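Local structure of parvulin 42 (Trypanosoma brucei brucei, 6GMP) at residues A[10-14]-A[69-74]; A[93-97]-A[115-119]. The protein probably catalyses the cis-trans isomerisation of peptidyl-prolyl bonds through the parvulin-type PPIase domain that makes up this chain. Residues are numbered along the deposited sequence.

Contact 1: A[10-14]-A[69-74]; sequences HVLVK and FSECGS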
loop_
_atom_site.group_PDB
_atom_site.type_symbol
_atom_site.label_atom_id
_atom_site.label_comp_id
_atom_site.label_asym_id
_atom_site.label_seq_id
_atom_site.Cartn_x
_atom_site.Cartn_y
_atom_site.Cartn_z
ATOM N N HIS A 10 -2.480 1.543 3.836
ATOM C CA HIS A 10 -1.811 1.187 2.584
ATOM C C HIS A 10 -1.757 -0.313 2.339
ATOM O O HIS A 10 -1.944 -1.121 3.252
ATOM C CB HIS A 10 -0.421 1.848 2.444
ATOM C CG HIS A 10 0.688 1.166 3.187
ATOM N ND1 HIS A 10 2.010 1.335 2.843
ATOM C CD2 HIS A 10 0.684 0.332 4.255
ATOM C CE1 HIS A 10 2.775 0.634 3.658
ATOM N NE2 HIS A 10 1.998 0.016 4.526
ATOM N N VAL A 11 -1.569 -0.646 1.067
ATOM C CA VAL A 11 -1.154 -1.966 0.627
ATOM C C VAL A 11 0.292 -1.828 0.188
ATOM O O VAL A 11 0.631 -0.886 -0.542
ATOM C CB VAL A 11 -1.951 -2.421 -0.611
ATOM C CG1 VAL A 11 -1.382 -3.719 -1.189
ATOM C CG2 VAL A 11 -3.405 -2.613 -0.277
ATOM N N LEU A 12 1.135 -2.771 0.604
ATOM C CA LEU A 12 2.541 -2.791 0.196
ATOM C C LEU A 12 2.855 -4.078 -0.556
ATOM O O LEU A 12 2.628 -5.168 -0.048
ATOM C CB LEU A 12 3.469 -2.676 1.409
ATOM C CG LEU A 12 4.960 -2.604 1.088
ATOM C CD1 LEU A 12 5.332 -1.326 0.363
ATOM C CD2 LEU A 12 5.786 -2.720 2.360
ATOM N N VAL A 13 3.377 -3.918 -1.765
ATOM C CA VAL A 13 3.850 -5.025 -2.577
ATOM C C VAL A 13 5.365 -4.892 -2.645
ATOM O O VAL A 13 5.889 -3.925 -3.190
ATOM C CB VAL A 13 3.220 -4.984 -3.987
ATOM C CG1 VAL A 13 3.748 -6.112 -4.851
ATOM C CG2 VAL A 13 1.702 -5.069 -3.882
ATOM N N LYS A 14 6.071 -5.861 -2.085
ATOM C CA LYS A 14 7.521 -5.809 -2.013
ATOM C C LYS A 14 8.131 -6.373 -3.278
ATOM O O LYS A 14 7.447 -6.948 -4.130
ATOM C CB LYS A 14 8.004 -6.576 -0.779
ATOM C CG LYS A 14 7.614 -5.908 0.514
ATOM C CD LYS A 14 8.219 -6.604 1.718
ATOM C CE LYS A 14 7.815 -5.906 2.995
ATOM N NZ LYS A 14 8.713 -6.278 4.125
ATOM N N PHE A 69 -3.366 -9.033 -0.447
ATOM C CA PHE A 69 -2.126 -8.726 -1.161
ATOM C C PHE A 69 -1.024 -8.029 -0.364
ATOM O O PHE A 69 0.130 -8.108 -0.768
ATOM C CB PHE A 69 -2.396 -7.882 -2.417
ATOM C CG PHE A 69 -3.223 -8.579 -3.461
ATOM C CD1 PHE A 69 -2.663 -9.559 -4.280
ATOM C CD2 PHE A 69 -4.553 -8.240 -3.654
ATOM C CE1 PHE A 69 -3.420 -10.188 -5.248
ATOM C CE2 PHE A 69 -5.313 -8.867 -4.623
ATOM C CZ PHE A 69 -4.747 -9.843 -5.421
ATOM N N SER A 70 -1.337 -7.333 0.727
ATOM C CA SER A 70 -0.289 -6.545 1.375
ATOM C C SER A 70 0.743 -7.439 2.045
ATOM O O SER A 70 0.419 -8.476 2.629
ATOM C CB SER A 70 -0.841 -5.559 2.391
ATOM O OG SER A 70 0.244 -4.730 2.814
ATOM N N GLU A 71 1.991 -7.003 1.970
ATOM C CA GLU A 71 3.126 -7.714 2.539
ATOM C C GLU A 71 3.770 -6.909 3.677
ATOM O O GLU A 71 4.819 -7.275 4.184
ATOM C CB GLU A 71 4.124 -8.043 1.421
ATOM C CG GLU A 71 3.531 -9.065 0.468
ATOM C CD GLU A 71 4.246 -9.193 -0.853
ATOM O OE1 GLU A 71 5.125 -8.373 -1.202
ATOM O OE2 GLU A 71 3.903 -10.145 -1.586
ATOM N N CYS A 72 3.100 -5.827 4.071
ATOM C CA CYS A 72 3.551 -4.981 5.169
ATOM C C CYS A 72 3.041 -5.499 6.503
ATOM O O CYS A 72 1.949 -6.067 6.579
ATOM C CB CYS A 72 3.039 -3.556 4.955
ATOM S SG CYS A 72 3.499 -2.387 6.246
ATOM N N GLY A 73 3.808 -5.277 7.560
ATOM C CA GLY A 73 3.374 -5.644 8.892
ATOM C C GLY A 73 2.085 -4.955 9.293
ATOM O O GLY A 73 1.344 -5.481 10.137
ATOM N N SER A 74 1.805 -3.800 8.700
ATOM C CA SER A 74 0.559 -3.087 8.988
ATOM C C SER A 74 -0.671 -3.915 8.626
ATOM O O SER A 74 -1.780 -3.606 9.064
ATOM C CB SER A 74 0.503 -1.755 8.253
ATOM O OG SER A 74 0.535 -1.936 6.855
HETATM O O HOH W 1 -0.802 -3.211 4.682
#
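E71 buries more surface than any other residue of the contact, and it bonds to strand 6-13 at L12 and, just past the strand end, to K14. Its amide N donates to the carbonyl O of L12 at 2.8 Å. Its side chain then reaches along the chain, so that E71 OE1 accepts from K14 N, also at 2.8 Å, while a salt bridge from OE1 to R35 offsets the buried charge. Both backbone polar groups of L12 are bonded to the loop: besides the carbonyl, its N donates to S70 OG at 3.1 Å in a nearly straight line. The side chain of S70 thus takes the place that a backbone carbonyl would fill in a neighbouring strand. L12 CB also packs on C72 CB at 3.7 Å, an apolar touch beside the polar ones. At the other end the H10 ring presents its edge to C72, with H10 NE2 3.3 Å from C72 SG and 3.4 Å from S74 OG, while H10 ND1 pairs with H116. A water bridges the segments, donating to H10 O (2.8 Å) and lying 2.6 Å from S70 OG and 2.9 Å from S74 OG. The loop after helix 59-69 therefore satisfies buried backbone polar groups at the end of strand 6-13 and just beyond it, and it brings C72 beside H10 in the Cys/His cluster characteristic of parvulin active sites, consistent with a place in the catalytic pocket.

Contact 2: A[93-97]-A[115-119]; sequences FDTVA and VHLIY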
loop_
_atom_site.group_PDB
_atom_site.type_symbol
_atom_site.label_atom_id
_atom_site.label_comp_id
_atom_site.label_asym_id
_atom_site.label_seq_id
_atom_site.Cartn_x
_atom_site.Cartn_y
_atom_site.Cartn_z
ATOM N N PHE A 93 6.315 8.928 -0.893
ATOM C CA PHE A 93 5.078 8.503 -0.251
ATOM C C PHE A 93 4.266 9.726 0.121
ATOM O O PHE A 93 3.074 9.828 -0.182
ATOM C CB PHE A 93 5.409 7.701 1.013
ATOM C CG PHE A 93 4.208 7.154 1.735
ATOM C CD1 PHE A 93 3.449 7.961 2.562
ATOM C CD2 PHE A 93 3.860 5.827 1.609
ATOM C CE1 PHE A 93 2.351 7.451 3.229
ATOM C CE2 PHE A 93 2.772 5.314 2.277
ATOM C CZ PHE A 93 2.021 6.128 3.094
ATOM N N ASP A 94 4.929 10.647 0.800
ATOM C CA ASP A 94 4.278 11.823 1.340
ATOM C C ASP A 94 3.531 12.622 0.277
ATOM O O ASP A 94 2.386 13.008 0.494
ATOM C CB ASP A 94 5.315 12.707 2.029
ATOM C CG ASP A 94 4.692 13.876 2.738
ATOM O OD1 ASP A 94 4.076 13.655 3.798
ATOM O OD2 ASP A 94 4.800 15.008 2.227
ATOM N N THR A 95 4.167 12.866 -0.867
ATOM C CA THR A 95 3.569 13.722 -1.886
ATOM C C THR A 95 2.277 13.116 -2.437
ATOM O O THR A 95 1.271 13.814 -2.586
ATOM C CB THR A 95 4.552 14.040 -3.040
ATOM O OG1 THR A 95 3.920 14.917 -3.980
ATOM C CG2 THR A 95 4.997 12.778 -3.760
ATOM N N VAL A 96 2.308 11.816 -2.719
ATOM C CA VAL A 96 1.142 11.111 -3.247
ATOM C C VAL A 96 0.051 11.048 -2.193
ATOM O O VAL A 96 -1.114 11.312 -2.498
ATOM C CB VAL A 96 1.513 9.682 -3.713
ATOM C CG1 VAL A 96 0.270 8.852 -4.028
ATOM C CG2 VAL A 96 2.417 9.747 -4.934
ATOM N N ALA A 97 0.428 10.700 -0.968
ATOM C CA ALA A 97 -0.525 10.551 0.126
ATOM C C ALA A 97 -1.307 11.843 0.363
ATOM O O ALA A 97 -2.526 11.817 0.498
ATOM C CB ALA A 97 0.183 10.125 1.396
ATOM N N VAL A 115 6.226 -1.167 -3.441
ATOM C CA VAL A 115 5.236 -0.431 -4.198
ATOM C C VAL A 115 3.954 -0.341 -3.378
ATOM O O VAL A 115 3.404 -1.364 -2.960
ATOM C CB VAL A 115 4.974 -1.112 -5.558
ATOM C CG1 VAL A 115 3.989 -0.299 -6.385
ATOM C CG2 VAL A 115 6.290 -1.299 -6.313
ATOM N N HIS A 116 3.500 0.886 -3.136
ATOM C CA HIS A 116 2.334 1.142 -2.292
ATOM C C HIS A 116 1.084 1.505 -3.076
ATOM O O HIS A 116 1.166 2.165 -4.108
ATOM C CB HIS A 116 2.587 2.334 -1.362
ATOM C CG HIS A 116 3.864 2.277 -0.588
ATOM N ND1 HIS A 116 3.890 2.161 0.782
ATOM C CD2 HIS A 116 5.153 2.413 -0.976
ATOM C CE1 HIS A 116 5.141 2.184 1.203
ATOM N NE2 HIS A 116 5.930 2.347 0.156
ATOM N N LEU A 117 -0.069 1.114 -2.540
ATOM C CA LEU A 117 -1.328 1.777 -2.860
ATOM C C LEU A 117 -1.722 2.451 -1.568
ATOM O O LEU A 117 -1.782 1.794 -0.537
ATOM C CB LEU A 117 -2.410 0.768 -3.249
ATOM C CG LEU A 117 -2.132 -0.101 -4.481
ATOM C CD1 LEU A 117 -3.300 -1.059 -4.725
ATOM C CD2 LEU A 117 -1.864 0.698 -5.721
ATOM N N ILE A 118 -1.976 3.755 -1.624
ATOM C CA ILE A 118 -2.302 4.534 -0.436
ATOM C C ILE A 118 -3.766 4.935 -0.463
ATOM O O ILE A 118 -4.267 5.380 -1.486
ATOM C CB ILE A 118 -1.412 5.798 -0.323
ATOM C CG1 ILE A 118 0.058 5.391 -0.343
ATOM C CG2 ILE A 118 -1.722 6.548 0.957
ATOM C CD1 ILE A 118 1.008 6.528 -0.478
ATOM N N TYR A 119 -4.433 4.770 0.676
ATOM C CA TYR A 119 -5.842 5.088 0.823
ATOM C C TYR A 119 -6.023 6.147 1.905
ATOM O O TYR A 119 -5.507 6.010 3.013
ATOM C CB TYR A 119 -6.612 3.821 1.201
ATOM C CG TYR A 119 -8.071 4.024 1.522
ATOM C CD1 TYR A 119 -8.977 4.433 0.552
ATOM C CD2 TYR A 119 -8.561 3.757 2.795
ATOM C CE1 TYR A 119 -10.311 4.594 0.843
ATOM C CE2 TYR A 119 -9.895 3.913 3.097
ATOM C CZ TYR A 119 -10.774 4.330 2.115
ATOM O OH TYR A 119 -12.103 4.483 2.416
#
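Helix segment 93-97 runs over strand segment 115-119 with the two N-to-C directions 39° apart and the axes 9.4 Å apart at closest approach. The backbones draw together toward their C-terminal ends, from 8.1 Å between the CA atoms of F93 and H116 to 6.3 Å between those of A97 and I118. No hydrogen bond joins the segments; side chains fill the gap. I118 points toward the helix and is the residue most covered: its CD1 sits over the face of the F93 ring, 3.6 Å from the centroid, in a CH-pi contact, and lies 4.3 Å from V96 CG1, while I118 CG2 meets A97 CB at 4.1 Å. The F93 ring in turn directs its edge at the face of H116 in a T-shaped pair, centroids 5.2 Å apart. H116 NE2 is hydrogen-bonded to T111 OG1 and H116 ND1 to H10 ND1. A short helix laid on one face of the antiparallel sheet, with its phenylalanine against the paired histidines, is typical of the parvulin fold, and by analogy with its relatives probably lines the active-site pocket.

Contacts 1 and 2 follow one another along the chain, the first closing before the second opens, yet their centres lie only 12 Å apart. They share the four-stranded antiparallel sheet, where strands 6-13 and 114-120 are neighbours. V13 O and V115 N, 2.8 Å apart, probably form a hydrogen bond between these strands, and the side chains meet through H10 ND1 and H116 ND1 at 2.9 Å, probably also hydrogen-bonded, and through L12 CD1 and H116 CE1 at 3.6 Å. The loop after helix 59-69 and helix 91-97 are thereby brought around one histidine pair, so that sequence-distant parts of the PPIase domain converge on what is probably its active site.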